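Alpha-1,6-mannanase (PDB 4V1S) probably hydrolyses alpha-1,6-mannosidic linkages in mannan, as a glycoside hydrolase family 76 enzyme of the gut symbiont Bacteroides thetaiotaomicron. Local coordinates at residues A[140-145]-A[189-194]; A[90-95]-A[104-109]; A[310-315]-A[358-363]; A[58-63]-A[370-375]; A[205-210]-A[267-272]. All blocks are in the same frame, centred on the assembly; numbering follows the deposited sequence.

Contact 1: residues A[140-145]-A[189-194]; sequences RFYDEN and FQETFV
Phe141 turns the edge of its ring toward one face of Phe189, CD2 over that face, an offset edge-to-face pair with planes 71° apart and Phe141 CE2 to Phe189 CE2 3.7 Å. The pair lies beside a single antiparallel beta bridge between Phe141 and Gln190, just ahead of helix 142-159 in the alpha/alpha barrel of family 76. Two backbone bonds frame the bridge: Glu191 N to Arg140 O, 3.0 Å, and Tyr142 N to Phe189 O, 3.2 Å. Beyond it, the bent Arg140 chain presents NE and NH2 side-on to the extended Glu191 carboxylate, NE to OE1 at 2.9 Å and nearly straight (173°). Arginine suits a buried place here because its NH1 also serves Ile124 O. An alanine here would probably leave the Glu191 carboxylate without its charged mate, held by the water on OE1. Asp143 OD2, which also bonds a bound glycerol, comes obliquely to 3.3 Å from Phe189 CE1. That water donates to Glu191 OE1 and accepts from both Arg140 N and Thr192 OG1.

Contact 2: residues A[90-95]-A[104-109]; sequences TYTEGI and DALMNC
Tyr91 lays its side chain against Ala105, Leu106 and Cys109 of the facing helix. CB points toward that helix and rests on its backbone, 3.9 Å from Leu106 CA, and chi1 of -54° sets CG beside the backbone N. CG and CD1 then lie beneath Ala105 CB, which sits over one face of the ring, 4.1 Å from its centroid and 15° off the normal, as a CH-pi contact. A small methyl suits this position because it lets the flat ring lie close to the helix. CD2 and CE2 meet Cys109 CB at the ring edge, with CD2 to CB at 3.6 Å; Cys109 SG follows as an edge-on sulfur-aromatic contact. Tyr69 and Trp102 also pack on the Tyr91 side chain.

Next to Ala105, Leu106 spreads its two methyls: CD1 lies 3.4 Å from Thr92 OG1, and CD2 lies 4.0 Å from Ile95 CG1. The Thr92 hydroxyl is satisfied by Leu88 O within its own helix, so it can border a leucine. Helices 81-97 and 99-114 form an antiparallel helical hairpin, their local axes 8.7 Å apart at 152°. Helix 142-159 packs on Thr92, Ile95 and Leu106, while Tyr164 of helix 162-177 also covers Leu106.

Contact 3: residues A[310-315]-A[358-363]; sequences NDPGYF and PEHWGT
Hydrogen bonds join Asn310 to His360 and Tyr314 to Glu359 at the two ends of this contact. In one of its two modelled conformers, His360 points NE2 in its ring plane to Asn310 OD1, 2.9 Å away at a nearly straight 170°. The Tyr314 hydroxyl donates to the anti lone pair of Glu359 OE2 at 2.6 Å, the extended glutamate chain reaching it at the ring edge. Backbone bonds run between them, Trp361 N to Asp311 O at 3.0 Å and Gly313 N to Glu359 O at 2.8 Å. They flank a single antiparallel bridge of Pro312 with His360, pinning loop 358-363 to the start of helix 313-330, where Pro312 is the N-cap residue; Trp361 inserts among helices 313-330, 334-350 and 374-394. A water links Tyr314 N with Glu359 O. Face contacts complete the set. Gly313 CA sits over the Trp361 indole, 3.3 Å from the centroid of its five-membered ring; glycine suits the place because a CB would collide with NE1. In the same conformer, one face of His360 lies over the Asp311 carbonyl carbon.

Contact 4: residues A[58-63]-A[370-375]; sequences DKDLKI and EKYDLR
With chi1 at 49°, Tyr372 places CG between its backbone N and carbonyl carbon, while Leu61 holds CG anti to its carbonyl carbon (chi1 -64°); the phenol and the isobutyl group then slide past each other in opposite directions. Leu61 CD2 meets the ring at its edge, 3.9 Å from Tyr372 CE1. Its other methyl, CD1, packs on Leu374, 3.7 Å from CA and 3.8 Å from CD1. A branched leucine suits this place because one side chain serves both neighbours. The contact joins the C-terminal end of helix 46-61 to the start of helix 374-394, elements from near the two ends of the chain, as expected where an alpha/alpha barrel closes. Asp373 is the N-cap of the later helix: its OD1 accepts from Arg375 N at 3.1 Å through the anti lone pair. Arg375 also grips that carboxylate side-on, NE to OD1 and NH2 to OD2. Asp60 crosses the phenol at about a right angle, its CB 3.7 Å from Tyr372 OH, and its carboxylate forms a salt bridge with Arg356.

Contact 5: residues A[205-210]-A[267-272]; sequences SAVTML and AGFMIR
The Phe269 ring has Val207 CG1 over the centre of one face, a CH-pi contact 3.9 Å from the centroid and 4° off the normal. Leu210 CD2 comes to its edge, 4.1 Å from Phe269 CD1. The Arg272 guanidinium likewise takes Leu210 CD2 over one face, with NH1 4.0 Å from that methyl, while its NE is held in a salt bridge by Asp325. An alanine in place of Phe269 would probably open a gap and leave the CG1 methyl of Val207 without the ring it covers. Ala206 is small enough for the helices to come close: its CB lies 3.5 Å from Phe269 CB and 3.6 Å from Met270 SD. The flexible thioethers fill the neighbouring side, Met209 CE touching Met270 CE at 3.6 Å. Helices 202-219 and 264-281 run in nearly the same direction, local axes 8.3 Å apart and 24° off parallel, as inner helices of an alpha/alpha barrel may. Helix 142-159 covers Val207, Leu210 and Phe269 with Ile150, and helix 222-239 flanks Met209 and Met270.

Contacts 2 and 5 are buried helix pairs held by apolar side chains, one an antiparallel hairpin of successive helices, the other a nearly parallel pair near the chain centre. Contacts 1 and 3 are only partly buried and more polar: each pairs the lead-in to a helix with a loop through a single beta bridge, adding side-chain bonds, charged in contact 1. Contact 4, farthest from the centre, encloses the others in sequence and is small and partly buried, with leucine-tyrosine packing across and salt bridges within the later segment or to Arg356. Contacts 1 and 5 meet where Asp143 O touches Val207 CG2, contacts 3 and 4 through the Tyr314-Arg375 cation-pi pair. Helix 142-159 of contact 1 also covers contacts 2 and 5.

Contact 1: residues A[140-145]-A[189-194]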
# COMPACT_ATOMS: atom_id res chain seq x y z
N ARG A 140 -14.71 6.15 8.96
CA ARG A 140 -13.52 6.58 8.20
C ARG A 140 -12.22 6.41 8.97
O ARG A 140 -12.22 6.52 10.21
CB ARG A 140 -13.67 8.01 7.70
CG ARG A 140 -14.94 8.24 6.89
CD ARG A 140 -14.95 9.55 6.16
NE ARG A 140 -15.05 10.68 7.10
CZ ARG A 140 -15.26 11.94 6.72
NH1 ARG A 140 -15.40 12.24 5.45
NH2 ARG A 140 -15.36 12.91 7.62
N PHE A 141 -11.17 6.07 8.21
CA PHE A 141 -9.85 5.71 8.72
C PHE A 141 -8.79 6.55 8.07
O PHE A 141 -8.77 6.71 6.85
CB PHE A 141 -9.60 4.21 8.45
CG PHE A 141 -10.56 3.33 9.20
CD1 PHE A 141 -11.87 3.15 8.73
CD2 PHE A 141 -10.20 2.74 10.38
CE1 PHE A 141 -12.77 2.35 9.40
CE2 PHE A 141 -11.11 1.96 11.09
CZ PHE A 141 -12.40 1.79 10.60
N TYR A 142 -7.90 7.09 8.89
CA TYR A 142 -6.90 8.01 8.36
C TYR A 142 -5.89 7.23 7.52
O TYR A 142 -5.40 7.77 6.53
CB TYR A 142 -6.25 8.84 9.48
CG TYR A 142 -7.25 9.69 10.23
CD1 TYR A 142 -7.79 10.82 9.65
CD2 TYR A 142 -7.71 9.34 11.49
CE1 TYR A 142 -8.73 11.61 10.32
CE2 TYR A 142 -8.65 10.12 12.16
CZ TYR A 142 -9.15 11.26 11.56
OH TYR A 142 -10.08 12.07 12.20
N ASP A 143 -5.61 5.98 7.87
CA ASP A 143 -4.71 5.16 7.07
C ASP A 143 -5.29 4.81 5.70
O ASP A 143 -4.61 4.98 4.69
CB ASP A 143 -4.18 3.92 7.81
CG ASP A 143 -5.27 2.95 8.23
OD1 ASP A 143 -6.45 3.36 8.32
OD2 ASP A 143 -4.95 1.77 8.49
N GLU A 144 -6.56 4.39 5.66
CA GLU A 144 -7.18 4.01 4.39
C GLU A 144 -7.10 5.18 3.40
O GLU A 144 -6.87 4.99 2.21
CB GLU A 144 -8.65 3.61 4.57
CG GLU A 144 -8.82 2.28 5.27
CD GLU A 144 -10.27 1.90 5.53
OE1 GLU A 144 -11.17 2.74 5.34
OE2 GLU A 144 -10.49 0.72 5.98
N ASN A 145 -7.30 6.39 3.92
CA ASN A 145 -7.21 7.58 3.07
C ASN A 145 -5.81 7.81 2.50
O ASN A 145 -5.68 8.24 1.36
CB ASN A 145 -7.79 8.83 3.77
CG ASN A 145 -9.30 8.88 3.60
OD1 ASN A 145 -9.81 9.50 2.69
ND2 ASN A 145 -10.01 8.12 4.42
N PHE A 189 -5.60 6.34 14.44
CA PHE A 189 -6.00 5.31 13.52
C PHE A 189 -7.26 5.66 12.76
O PHE A 189 -7.31 5.49 11.56
CB PHE A 189 -6.24 4.01 14.30
CG PHE A 189 -6.54 2.81 13.45
CD1 PHE A 189 -5.70 2.45 12.40
CD2 PHE A 189 -7.71 2.07 13.66
CE1 PHE A 189 -6.00 1.36 11.60
CE2 PHE A 189 -8.00 0.96 12.87
CZ PHE A 189 -7.15 0.61 11.83
N GLN A 190 -8.28 6.12 13.50
CA GLN A 190 -9.59 6.29 12.92
C GLN A 190 -10.39 7.48 13.49
O GLN A 190 -10.04 8.06 14.54
CB GLN A 190 -10.39 5.04 13.05
CG GLN A 190 -10.87 4.77 14.45
CD GLN A 190 -11.59 3.44 14.53
OE1 GLN A 190 -12.59 3.18 13.83
NE2 GLN A 190 -11.09 2.58 15.38
N GLU A 191 -11.42 7.84 12.76
CA GLU A 191 -12.17 9.08 13.01
C GLU A 191 -13.17 8.86 14.14
O GLU A 191 -13.42 9.77 14.94
CB GLU A 191 -12.90 9.52 11.74
CG GLU A 191 -13.71 10.80 11.89
CD GLU A 191 -14.41 11.16 10.60
OE1 GLU A 191 -14.98 10.23 9.92
OE2 GLU A 191 -14.41 12.36 10.27
N THR A 192 -13.72 7.64 14.19
CA THR A 192 -14.76 7.29 15.15
C THR A 192 -14.35 6.02 15.90
O THR A 192 -14.63 4.91 15.48
CB THR A 192 -16.13 7.09 14.43
OG1 THR A 192 -16.42 8.23 13.61
CG2 THR A 192 -17.24 6.90 15.45
N PHE A 193 -13.66 6.19 17.02
CA PHE A 193 -13.23 5.04 17.82
C PHE A 193 -14.44 4.43 18.49
O PHE A 193 -15.26 5.14 19.08
CB PHE A 193 -12.19 5.43 18.86
CG PHE A 193 -10.81 5.62 18.30
CD1 PHE A 193 -9.98 4.53 18.05
CD2 PHE A 193 -10.33 6.89 18.01
CE1 PHE A 193 -8.71 4.70 17.53
CE2 PHE A 193 -9.05 7.06 17.51
CZ PHE A 193 -8.23 5.95 17.26
N VAL A 194 -14.56 3.11 18.40
CA VAL A 194 -15.62 2.41 19.12
C VAL A 194 -14.98 1.34 20.00
O VAL A 194 -14.76 1.58 21.19
CB VAL A 194 -16.69 1.84 18.16
CG1 VAL A 194 -17.75 1.07 18.95
CG2 VAL A 194 -17.33 2.97 17.38
O HOH W 1 -15.97 7.98 10.88
O HOH W 2 -13.73 5.50 12.20

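Contact 2: residues A[90-95]-A[104-109]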
# COMPACT_ATOMS: atom_id res chain seq x y z
N THR A 90 -2.88 -1.75 -9.15
CA THR A 90 -2.61 -2.66 -10.27
C THR A 90 -2.91 -2.00 -11.60
O THR A 90 -2.07 -1.99 -12.51
CB THR A 90 -3.44 -3.95 -10.14
OG1 THR A 90 -3.11 -4.56 -8.90
CG2 THR A 90 -3.15 -4.88 -11.27
N TYR A 91 -4.09 -1.40 -11.70
CA TYR A 91 -4.47 -0.76 -12.97
C TYR A 91 -3.58 0.44 -13.27
O TYR A 91 -3.20 0.69 -14.42
CB TYR A 91 -5.95 -0.36 -12.96
CG TYR A 91 -6.93 -1.45 -12.62
CD1 TYR A 91 -6.82 -2.73 -13.14
CD2 TYR A 91 -8.03 -1.19 -11.80
CE1 TYR A 91 -7.72 -3.72 -12.78
CE2 TYR A 91 -8.96 -2.16 -11.49
CZ TYR A 91 -8.84 -3.41 -12.01
OH TYR A 91 -9.80 -4.38 -11.64
N THR A 92 -3.25 1.19 -12.24
CA THR A 92 -2.31 2.29 -12.39
C THR A 92 -0.96 1.83 -12.94
O THR A 92 -0.46 2.40 -13.91
CB THR A 92 -2.14 3.01 -11.08
OG1 THR A 92 -3.40 3.55 -10.67
CG2 THR A 92 -1.08 4.12 -11.21
N GLU A 93 -0.39 0.78 -12.35
CA GLU A 93 0.86 0.25 -12.88
C GLU A 93 0.69 -0.28 -14.30
O GLU A 93 1.60 -0.15 -15.13
CB GLU A 93 1.42 -0.82 -11.96
CG GLU A 93 2.84 -1.27 -12.25
CD GLU A 93 3.94 -0.28 -11.86
OE1 GLU A 93 3.66 0.92 -11.67
OE2 GLU A 93 5.13 -0.70 -11.76
N GLY A 94 -0.48 -0.85 -14.58
CA GLY A 94 -0.81 -1.30 -15.94
C GLY A 94 -0.62 -0.24 -17.01
O GLY A 94 -0.21 -0.56 -18.12
N ILE A 95 -0.89 1.03 -16.66
CA ILE A 95 -0.77 2.11 -17.63
C ILE A 95 0.67 2.18 -18.19
O ILE A 95 0.88 2.56 -19.35
CB ILE A 95 -1.14 3.50 -17.02
CG1 ILE A 95 -2.58 3.55 -16.46
CG2 ILE A 95 -0.98 4.57 -18.06
CD1 ILE A 95 -3.68 3.28 -17.46
N ASP A 104 -9.23 2.41 -19.25
CA ASP A 104 -10.65 2.26 -18.91
C ASP A 104 -10.83 1.52 -17.59
O ASP A 104 -11.69 1.88 -16.80
CB ASP A 104 -11.41 1.51 -20.00
CG ASP A 104 -11.68 2.35 -21.24
OD1 ASP A 104 -11.46 3.58 -21.23
OD2 ASP A 104 -12.12 1.76 -22.25
N ALA A 105 -10.01 0.50 -17.34
CA ALA A 105 -10.10 -0.28 -16.11
C ALA A 105 -9.81 0.61 -14.91
O ALA A 105 -10.50 0.55 -13.86
CB ALA A 105 -9.12 -1.45 -16.13
N LEU A 106 -8.80 1.47 -15.08
CA LEU A 106 -8.42 2.43 -14.04
C LEU A 106 -9.57 3.42 -13.78
O LEU A 106 -9.90 3.70 -12.63
CB LEU A 106 -7.13 3.15 -14.39
CG LEU A 106 -6.68 4.25 -13.42
CD1 LEU A 106 -6.54 3.73 -11.99
CD2 LEU A 106 -5.39 4.85 -13.94
N MET A 107 -10.17 3.96 -14.84
CA MET A 107 -11.27 4.88 -14.68
C MET A 107 -12.47 4.21 -14.01
O MET A 107 -13.11 4.79 -13.13
CB MET A 107 -11.69 5.50 -16.00
CG MET A 107 -12.88 6.44 -15.84
SD MET A 107 -12.58 7.83 -14.71
CE MET A 107 -11.45 8.82 -15.68
N ASN A 108 -12.79 2.99 -14.42
CA ASN A 108 -13.89 2.26 -13.78
C ASN A 108 -13.64 2.00 -12.28
O ASN A 108 -14.54 2.07 -11.44
CB ASN A 108 -14.17 0.96 -14.53
CG ASN A 108 -14.85 1.21 -15.85
OD1 ASN A 108 -15.52 2.24 -16.04
ND2 ASN A 108 -14.69 0.28 -16.79
N CYS A 109 -12.38 1.74 -11.94
CA CYS A 109 -12.01 1.58 -10.52
C CYS A 109 -12.15 2.90 -9.78
O CYS A 109 -12.74 2.95 -8.70
CB CYS A 109 -10.59 1.04 -10.50
SG CYS A 109 -9.88 0.87 -8.89

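Contact 3: residues A[310-315]-A[358-363]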
# COMPACT_ATOMS: atom_id res chain seq x y z
N ASN A 310 7.61 -13.69 5.42
CA ASN A 310 6.91 -14.24 6.57
C ASN A 310 6.00 -13.23 7.28
O ASN A 310 6.16 -12.92 8.46
CB ASN A 310 7.94 -14.80 7.56
CG ASN A 310 7.34 -15.74 8.57
OD1 ASN A 310 6.26 -16.28 8.38
ND2 ASN A 310 8.08 -15.99 9.63
N ASP A 311 5.00 -12.76 6.54
CA ASP A 311 3.99 -11.85 7.06
C ASP A 311 2.77 -11.97 6.14
O ASP A 311 2.83 -12.57 5.05
CB ASP A 311 4.53 -10.40 7.06
CG ASP A 311 4.36 -9.65 8.41
OD1 ASP A 311 4.17 -10.29 9.49
OD2 ASP A 311 4.47 -8.39 8.37
N PRO A 312 1.66 -11.34 6.54
CA PRO A 312 0.53 -11.23 5.61
C PRO A 312 0.96 -10.56 4.32
O PRO A 312 1.74 -9.59 4.35
CB PRO A 312 -0.48 -10.36 6.36
CG PRO A 312 -0.13 -10.57 7.83
CD PRO A 312 1.36 -10.69 7.83
N GLY A 313 0.48 -11.07 3.19
CA GLY A 313 0.84 -10.47 1.90
C GLY A 313 0.47 -9.01 1.76
O GLY A 313 1.24 -8.24 1.21
N TYR A 314 -0.70 -8.66 2.27
CA TYR A 314 -1.18 -7.30 2.24
C TYR A 314 -0.35 -6.35 3.10
O TYR A 314 -0.58 -5.13 3.05
CB TYR A 314 -2.68 -7.20 2.58
CG TYR A 314 -3.08 -7.88 3.86
CD1 TYR A 314 -2.69 -7.37 5.10
CD2 TYR A 314 -3.76 -9.06 3.84
CE1 TYR A 314 -3.02 -8.02 6.28
CE2 TYR A 314 -4.13 -9.69 5.02
CZ TYR A 314 -3.75 -9.16 6.23
OH TYR A 314 -4.06 -9.79 7.41
N PHE A 315 0.62 -6.89 3.85
CA PHE A 315 1.68 -6.13 4.53
C PHE A 315 3.02 -6.27 3.81
O PHE A 315 3.71 -5.28 3.53
CB PHE A 315 1.88 -6.57 5.98
CG PHE A 315 0.76 -6.21 6.91
CD1 PHE A 315 -0.23 -5.27 6.59
CD2 PHE A 315 0.74 -6.79 8.20
CE1 PHE A 315 -1.20 -4.96 7.53
CE2 PHE A 315 -0.26 -6.48 9.13
CZ PHE A 315 -1.25 -5.59 8.77
N PRO A 358 -3.30 -17.26 -0.54
CA PRO A 358 -3.49 -17.26 0.89
C PRO A 358 -3.24 -15.88 1.52
O PRO A 358 -2.64 -14.99 0.91
CB PRO A 358 -2.44 -18.25 1.36
CG PRO A 358 -1.29 -17.99 0.43
CD PRO A 358 -1.97 -17.79 -0.91
N GLU A 359 -3.66 -15.75 2.76
CA GLU A 359 -3.44 -14.52 3.50
C GLU A 359 -1.95 -14.23 3.76
O GLU A 359 -1.50 -13.08 3.59
CB GLU A 359 -4.16 -14.59 4.83
CG GLU A 359 -3.96 -13.40 5.73
CD GLU A 359 -4.97 -13.29 6.85
OE1 GLU A 359 -5.68 -14.27 7.17
OE2 GLU A 359 -5.05 -12.21 7.46
N HIS A 360 -1.21 -15.27 4.11
CA HIS A 360 0.18 -15.13 4.57
C HIS A 360 1.15 -15.63 3.49
O HIS A 360 0.83 -16.56 2.74
CB HIS A 360 0.32 -15.90 5.89
CG HIS A 360 1.55 -15.59 6.69
ND1 HIS A 360 1.56 -14.69 7.75
CD2 HIS A 360 2.80 -16.11 6.63
CE1 HIS A 360 2.77 -14.66 8.28
NE2 HIS A 360 3.53 -15.52 7.61
N TRP A 361 2.32 -14.99 3.37
CA TRP A 361 3.27 -15.32 2.32
C TRP A 361 4.45 -16.18 2.76
O TRP A 361 5.37 -16.43 1.98
CB TRP A 361 3.78 -14.04 1.67
CG TRP A 361 2.83 -13.36 0.71
CD1 TRP A 361 1.55 -13.72 0.39
CD2 TRP A 361 3.11 -12.17 -0.03
NE1 TRP A 361 1.03 -12.84 -0.54
CE2 TRP A 361 1.96 -11.87 -0.80
CE3 TRP A 361 4.22 -11.32 -0.09
CZ2 TRP A 361 1.90 -10.75 -1.62
CZ3 TRP A 361 4.16 -10.19 -0.91
CH2 TRP A 361 2.99 -9.93 -1.69
N GLY A 362 4.40 -16.69 3.98
CA GLY A 362 5.55 -17.37 4.57
C GLY A 362 5.76 -18.82 4.18
O GLY A 362 6.88 -19.31 4.21
N THR A 363 4.67 -19.52 3.83
CA THR A 363 4.73 -20.98 3.68
C THR A 363 4.01 -21.44 2.41
O THR A 363 2.92 -20.95 2.10
CB THR A 363 4.16 -21.68 4.92
OG1 THR A 363 2.79 -21.35 5.07
CG2 THR A 363 4.85 -21.25 6.16
O HOH W 3 -2.39 -11.09 1.77

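Contact 4: residues A[58-63]-A[370-375]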
# COMPACT_ATOMS: atom_id res chain seq x y z
N ASP A 58 -12.12 -11.51 -10.56
CA ASP A 58 -13.40 -11.08 -11.13
C ASP A 58 -14.43 -12.18 -11.05
O ASP A 58 -15.56 -11.93 -10.64
CB ASP A 58 -13.25 -10.57 -12.56
CG ASP A 58 -12.69 -9.16 -12.64
OD1 ASP A 58 -12.47 -8.51 -11.57
OD2 ASP A 58 -12.46 -8.71 -13.79
N LYS A 59 -14.04 -13.41 -11.40
CA LYS A 59 -14.95 -14.53 -11.36
C LYS A 59 -15.49 -14.71 -9.93
O LYS A 59 -16.69 -14.85 -9.71
CB LYS A 59 -14.22 -15.78 -11.87
CG LYS A 59 -15.15 -16.88 -12.30
CD LYS A 59 -14.39 -18.02 -12.97
CE LYS A 59 -13.19 -18.43 -12.11
NZ LYS A 59 -12.83 -19.88 -12.19
N ASP A 60 -14.60 -14.69 -8.96
CA ASP A 60 -14.96 -15.03 -7.57
C ASP A 60 -15.66 -13.89 -6.85
O ASP A 60 -16.59 -14.15 -6.07
CB ASP A 60 -13.71 -15.39 -6.74
CG ASP A 60 -13.12 -16.73 -7.10
OD1 ASP A 60 -13.82 -17.60 -7.68
OD2 ASP A 60 -11.92 -16.92 -6.75
N LEU A 61 -15.20 -12.66 -7.08
CA LEU A 61 -15.57 -11.55 -6.23
C LEU A 61 -16.18 -10.32 -6.88
O LEU A 61 -16.76 -9.51 -6.15
CB LEU A 61 -14.37 -11.14 -5.37
CG LEU A 61 -13.87 -12.17 -4.36
CD1 LEU A 61 -12.57 -11.73 -3.72
CD2 LEU A 61 -14.91 -12.47 -3.29
N LYS A 62 -16.13 -10.17 -8.20
CA LYS A 62 -16.79 -9.01 -8.79
C LYS A 62 -18.32 -9.22 -8.65
O LYS A 62 -18.82 -10.31 -8.83
CB LYS A 62 -16.41 -8.82 -10.27
CG LYS A 62 -16.87 -7.49 -10.84
CD LYS A 62 -16.47 -7.34 -12.30
CE LYS A 62 -16.18 -5.86 -12.67
NZ LYS A 62 -15.18 -5.62 -13.78
N ILE A 63 -19.01 -8.17 -8.24
CA ILE A 63 -20.44 -8.22 -8.05
C ILE A 63 -21.05 -8.06 -9.43
O ILE A 63 -20.82 -7.04 -10.12
CB ILE A 63 -20.92 -7.15 -7.08
CG1 ILE A 63 -20.23 -7.32 -5.71
CG2 ILE A 63 -22.44 -7.19 -6.95
CD1 ILE A 63 -20.57 -6.25 -4.70
N GLU A 370 -10.43 -22.56 1.00
CA GLU A 370 -11.89 -22.52 1.04
C GLU A 370 -12.39 -21.11 1.35
O GLU A 370 -13.49 -20.72 0.93
CB GLU A 370 -12.46 -23.51 2.07
N LYS A 371 -11.60 -20.36 2.12
CA LYS A 371 -11.92 -19.00 2.50
C LYS A 371 -10.90 -18.05 1.87
O LYS A 371 -9.72 -18.38 1.74
CB LYS A 371 -11.94 -18.84 4.02
N TYR A 372 -11.36 -16.87 1.52
CA TYR A 372 -10.50 -15.82 0.98
C TYR A 372 -11.21 -14.48 1.06
O TYR A 372 -12.43 -14.42 0.99
CB TYR A 372 -10.12 -16.13 -0.48
CG TYR A 372 -11.28 -16.50 -1.37
CD1 TYR A 372 -12.05 -15.53 -1.99
CD2 TYR A 372 -11.62 -17.84 -1.58
CE1 TYR A 372 -13.13 -15.87 -2.80
CE2 TYR A 372 -12.70 -18.18 -2.39
CZ TYR A 372 -13.45 -17.19 -2.99
OH TYR A 372 -14.53 -17.53 -3.80
N ASP A 373 -10.43 -13.40 1.21
CA ASP A 373 -10.98 -12.05 1.03
C ASP A 373 -10.27 -11.34 -0.12
O ASP A 373 -9.23 -11.79 -0.62
CB ASP A 373 -11.16 -11.23 2.36
CG ASP A 373 -9.90 -10.75 2.97
OD1 ASP A 373 -9.10 -10.09 2.25
OD2 ASP A 373 -9.77 -10.93 4.23
N LEU A 374 -10.89 -10.25 -0.55
CA LEU A 374 -10.45 -9.51 -1.71
C LEU A 374 -8.97 -9.13 -1.66
O LEU A 374 -8.33 -9.12 -2.68
CB LEU A 374 -11.31 -8.26 -1.86
CG LEU A 374 -11.06 -7.39 -3.11
CD1 LEU A 374 -11.32 -8.19 -4.38
CD2 LEU A 374 -11.94 -6.14 -3.03
N ARG A 375 -8.45 -8.78 -0.49
CA ARG A 375 -7.07 -8.33 -0.49
C ARG A 375 -6.07 -9.40 -0.80
O ARG A 375 -4.95 -9.07 -1.26
CB ARG A 375 -6.65 -7.44 0.68
CG ARG A 375 -6.88 -8.03 1.96
CD ARG A 375 -7.05 -7.05 3.14
NE ARG A 375 -7.47 -8.12 4.01
CZ ARG A 375 -7.24 -8.29 5.29
NH1 ARG A 375 -6.64 -7.38 6.02
NH2 ARG A 375 -7.68 -9.44 5.82
O HOH W 4 -17.33 -16.67 -5.33

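Contact 5: residues A[205-210]-A[267-272]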
# COMPACT_ATOMS: atom_id res chain seq x y z
N SER A 205 1.08 7.50 10.14
CA SER A 205 2.24 8.31 9.83
C SER A 205 2.79 8.00 8.45
O SER A 205 3.02 8.90 7.64
CB SER A 205 3.38 8.08 10.83
OG SER A 205 3.09 8.64 12.11
N ALA A 206 3.02 6.72 8.21
CA ALA A 206 3.79 6.28 7.05
C ALA A 206 3.09 6.52 5.72
O ALA A 206 3.69 7.05 4.77
CB ALA A 206 4.18 4.81 7.23
N VAL A 207 1.82 6.16 5.61
CA VAL A 207 1.12 6.41 4.36
C VAL A 207 0.87 7.92 4.15
O VAL A 207 0.81 8.41 3.02
CB VAL A 207 -0.21 5.64 4.21
CG1 VAL A 207 0.05 4.15 4.20
CG2 VAL A 207 -1.26 6.02 5.24
N THR A 208 0.69 8.66 5.25
CA THR A 208 0.52 10.09 5.13
C THR A 208 1.84 10.75 4.66
O THR A 208 1.83 11.62 3.79
CB THR A 208 -0.02 10.69 6.43
OG1 THR A 208 -1.27 10.11 6.74
CG2 THR A 208 -0.22 12.17 6.35
N MET A 209 2.98 10.33 5.23
CA MET A 209 4.25 10.80 4.77
C MET A 209 4.50 10.52 3.30
O MET A 209 4.92 11.41 2.56
CB MET A 209 5.40 10.19 5.59
CG MET A 209 5.50 10.74 7.01
SD MET A 209 6.49 9.73 8.14
CE MET A 209 7.95 9.45 7.14
N LEU A 210 4.22 9.31 2.86
CA LEU A 210 4.47 8.96 1.47
C LEU A 210 3.56 9.79 0.56
O LEU A 210 4.00 10.29 -0.47
CB LEU A 210 4.32 7.46 1.23
CG LEU A 210 4.66 7.03 -0.19
CD1 LEU A 210 6.10 7.40 -0.57
CD2 LEU A 210 4.47 5.54 -0.36
N ALA A 267 7.46 -0.86 8.56
CA ALA A 267 8.82 -0.62 8.03
C ALA A 267 8.79 -0.16 6.56
O ALA A 267 9.40 0.85 6.19
CB ALA A 267 9.70 -1.84 8.20
N GLY A 268 8.06 -0.90 5.72
CA GLY A 268 8.10 -0.66 4.28
C GLY A 268 7.60 0.71 3.88
O GLY A 268 8.23 1.39 3.10
N PHE A 269 6.45 1.13 4.39
CA PHE A 269 5.96 2.44 4.02
C PHE A 269 6.85 3.57 4.58
O PHE A 269 6.95 4.60 3.94
CB PHE A 269 4.51 2.67 4.45
CG PHE A 269 3.48 2.07 3.50
CD1 PHE A 269 3.22 2.68 2.28
CD2 PHE A 269 2.70 0.99 3.88
CE1 PHE A 269 2.26 2.18 1.44
CE2 PHE A 269 1.73 0.50 3.04
CZ PHE A 269 1.51 1.11 1.83
N MET A 270 7.52 3.35 5.71
CA MET A 270 8.52 4.31 6.18
C MET A 270 9.74 4.37 5.26
O MET A 270 10.18 5.46 4.91
CB MET A 270 8.94 4.08 7.64
CG MET A 270 7.83 4.32 8.68
SD MET A 270 7.16 6.00 8.75
CE MET A 270 8.53 6.79 9.56
N ILE A 271 10.21 3.22 4.81
CA ILE A 271 11.32 3.15 3.87
C ILE A 271 10.96 3.95 2.60
O ILE A 271 11.75 4.79 2.13
CB ILE A 271 11.70 1.69 3.55
CG1 ILE A 271 12.32 1.01 4.76
CG2 ILE A 271 12.66 1.63 2.36
CD1 ILE A 271 12.21 -0.51 4.67
N ARG A 272 9.80 3.68 2.01
CA ARG A 272 9.43 4.37 0.78
C ARG A 272 9.40 5.89 1.01
O ARG A 272 9.84 6.69 0.17
CB ARG A 272 8.09 3.87 0.26
CG ARG A 272 8.08 2.39 -0.07
CD ARG A 272 6.88 2.04 -0.94
NE ARG A 272 7.15 2.56 -2.27
CZ ARG A 272 6.25 2.82 -3.21
NH1 ARG A 272 4.95 2.61 -3.02
NH2 ARG A 272 6.68 3.30 -4.38